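Local atomic coordinates of hydrogenase-specific maturation endopeptidase (Thermococcus kodakarensis, PDB entry 5IJA), a protein that probably acts as an endopeptidase in the maturation of [NiFe] hydrogenase. Residues E50-I55 / E111-G116. Residues are numbered along the deposited sequence; the frame is centred on the assembly and turned at random.
Sequences EERIVI and EIHFIG
R52 and E111 stand side by side at the start of two neighbouring parallel strands and meet through opposite charges. CB of R52 lies 4.1 Å from E111 O, and the chain runs out with CG anti to the backbone N (chi1 -176°), which sets CG 3.9 Å from CD2 of the H113 ring. CD passes the same ring, 4.1 Å from its NE2. NE makes a loose salt bridge with E111 OE1 (3.5 Å), which lies at the edge of the guanidinium, near its plane, though the carboxylate is turned 63° from it. CZ and NH2 also lie near that oxygen, while NH1 makes a hydrogen bond to the carbonyl oxygen of L146. E111 OE2 accepts H113 NE2 at 2.7 Å, in the imidazole plane but from above the carboxylate plane. Glutamate suits this place because its extended chain carries the carboxylate out beside R52, one oxygen facing the guanidinium, the other taking the N-H of H113. An alanine in place of R52 would probably leave E111 OE1 without its charged mate and H113 CD2 less covered. Between the strands the backbones form a ladder of five hydrogen bonds. On the opposite face, branched aliphatics suited to strands pack together, I53 CB against I112 CD1 at 3.8 Å. Both strands are central in a mixed sheet: strand 3-8 flanks 52-59, strand 69-73 flanks 111-118, helix 130-146 packs on the V54 and H113 face, and helix 88-103 on that of I55 and I112.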
loop_
_atom_site.group_PDB
_atom_site.type_symbol
_atom_site.label_atom_id
_atom_site.label_comp_id
_atom_site.label_asym_id
_atom_site.label_seq_id
_atom_site.Cartn_x
_atom_site.Cartn_y
_atom_site.Cartn_z
ATOM N N GLU A 50 -7.227 -14.838 -0.855
ATOM C CA GLU A 50 -7.091 -14.177 0.442
ATOM C C GLU A 50 -8.302 -13.298 0.679
ATOM O O GLU A 50 -8.807 -12.681 -0.251
ATOM C CB GLU A 50 -5.807 -13.345 0.527
ATOM C CG GLU A 50 -4.519 -14.144 0.599
ATOM C CD GLU A 50 -4.067 -14.710 -0.733
ATOM O OE1 GLU A 50 -4.642 -14.372 -1.791
ATOM O OE2 GLU A 50 -3.109 -15.507 -0.724
ATOM N N GLU A 51 -8.788 -13.281 1.920
ATOM C CA GLU A 51 -10.043 -12.608 2.225
ATOM C C GLU A 51 -9.834 -11.165 2.667
ATOM O O GLU A 51 -10.795 -10.408 2.770
ATOM C CB GLU A 51 -10.812 -13.371 3.315
ATOM C CG GLU A 51 -11.153 -14.828 2.955
ATOM C CD GLU A 51 -10.217 -15.847 3.603
ATOM O OE1 GLU A 51 -8.998 -15.578 3.721
ATOM O OE2 GLU A 51 -10.708 -16.923 4.009
ATOM N N ARG A 52 -8.583 -10.816 2.966
ATOM C CA ARG A 52 -8.214 -9.464 3.355
ATOM C C ARG A 52 -7.007 -9.044 2.537
ATOM O O ARG A 52 -6.064 -9.825 2.377
ATOM C CB ARG A 52 -7.902 -9.376 4.844
ATOM C CG ARG A 52 -7.611 -7.955 5.345
ATOM C CD ARG A 52 -7.466 -7.950 6.869
ATOM N NE ARG A 52 -8.722 -8.369 7.499
ATOM C CZ ARG A 52 -8.827 -8.838 8.741
ATOM N NH1 ARG A 52 -7.752 -8.962 9.505
ATOM N NH2 ARG A 52 -10.012 -9.196 9.218
ATOM N N ILE A 53 -7.074 -7.842 1.977
ATOM C CA ILE A 53 -5.952 -7.262 1.218
ATOM C C ILE A 53 -5.492 -5.975 1.891
ATOM O O ILE A 53 -6.295 -5.071 2.118
ATOM C CB ILE A 53 -6.357 -6.924 -0.222
ATOM C CG1 ILE A 53 -6.935 -8.145 -0.947
ATOM C CG2 ILE A 53 -5.184 -6.350 -0.999
ATOM C CD1 ILE A 53 -5.984 -9.279 -1.094
ATOM N N VAL A 54 -4.202 -5.862 2.179
ATOM C CA VAL A 54 -3.689 -4.669 2.823
ATOM C C VAL A 54 -2.732 -3.962 1.871
ATOM O O VAL A 54 -1.653 -4.474 1.594
ATOM C CB VAL A 54 -2.957 -5.016 4.103
ATOM C CG1 VAL A 54 -2.312 -3.780 4.673
ATOM C CG2 VAL A 54 -3.929 -5.665 5.093
ATOM N N ILE A 55 -3.137 -2.800 1.372
ATOM C CA ILE A 55 -2.329 -2.035 0.415
ATOM C C ILE A 55 -1.482 -1.027 1.169
ATOM O O ILE A 55 -1.992 -0.318 2.024
ATOM C CB ILE A 55 -3.237 -1.338 -0.606
ATOM C CG1 ILE A 55 -3.959 -2.391 -1.430
ATOM C CG2 ILE A 55 -2.452 -0.409 -1.530
ATOM C CD1 ILE A 55 -5.160 -1.840 -2.137
ATOM N N GLU A 111 -11.867 -7.969 1.854
ATOM C CA GLU A 111 -11.796 -6.778 2.691
ATOM C C GLU A 111 -10.548 -5.980 2.333
ATOM O O GLU A 111 -9.444 -6.495 2.451
ATOM C CB GLU A 111 -11.768 -7.175 4.164
ATOM C CG GLU A 111 -11.811 -6.027 5.144
ATOM C CD GLU A 111 -11.767 -6.527 6.575
ATOM O OE1 GLU A 111 -12.094 -7.715 6.800
ATOM O OE2 GLU A 111 -11.390 -5.748 7.472
ATOM N N ILE A 112 -10.719 -4.737 1.895
ATOM C CA ILE A 112 -9.574 -3.949 1.450
ATOM C C ILE A 112 -9.182 -2.886 2.468
ATOM O O ILE A 112 -10.026 -2.138 2.945
ATOM C CB ILE A 112 -9.843 -3.238 0.116
ATOM C CG1 ILE A 112 -10.482 -4.191 -0.897
ATOM C CG2 ILE A 112 -8.538 -2.613 -0.422
ATOM C CD1 ILE A 112 -9.625 -5.382 -1.269
ATOM N N HIS A 113 -7.888 -2.817 2.763
ATOM C CA HIS A 113 -7.316 -1.830 3.667
ATOM C C HIS A 113 -6.235 -1.048 2.951
ATOM O O HIS A 113 -5.510 -1.608 2.121
ATOM C CB HIS A 113 -6.714 -2.521 4.901
ATOM C CG HIS A 113 -7.733 -3.070 5.843
ATOM N ND1 HIS A 113 -8.118 -2.406 6.986
ATOM C CD2 HIS A 113 -8.452 -4.217 5.813
ATOM C CE1 HIS A 113 -9.035 -3.114 7.617
ATOM N NE2 HIS A 113 -9.248 -4.223 6.935
ATOM N N PHE A 114 -6.116 0.235 3.272
ATOM C CA PHE A 114 -5.127 1.107 2.638
ATOM C C PHE A 114 -4.329 1.763 3.741
ATOM O O PHE A 114 -4.878 2.427 4.611
ATOM C CB PHE A 114 -5.787 2.180 1.741
ATOM C CG PHE A 114 -4.808 3.104 1.084
ATOM C CD1 PHE A 114 -4.386 4.261 1.725
ATOM C CD2 PHE A 114 -4.297 2.819 -0.174
ATOM C CE1 PHE A 114 -3.459 5.107 1.128
ATOM C CE2 PHE A 114 -3.365 3.671 -0.785
ATOM C CZ PHE A 114 -2.954 4.818 -0.130
ATOM N N ILE A 115 -3.014 1.584 3.686
ATOM C CA ILE A 115 -2.107 2.265 4.587
ATOM C C ILE A 115 -1.263 3.215 3.764
ATOM O O ILE A 115 -0.545 2.782 2.852
ATOM C CB ILE A 115 -1.201 1.275 5.329
ATOM C CG1 ILE A 115 -2.058 0.220 6.029
ATOM C CG2 ILE A 115 -0.312 2.028 6.326
ATOM C CD1 ILE A 115 -1.216 -0.917 6.683
ATOM N N GLY A 116 -1.372 4.508 4.054
ATOM C CA GLY A 116 -0.620 5.514 3.327
ATOM C C GLY A 116 0.451 6.161 4.189
ATOM O O GLY A 116 0.191 6.548 5.330
#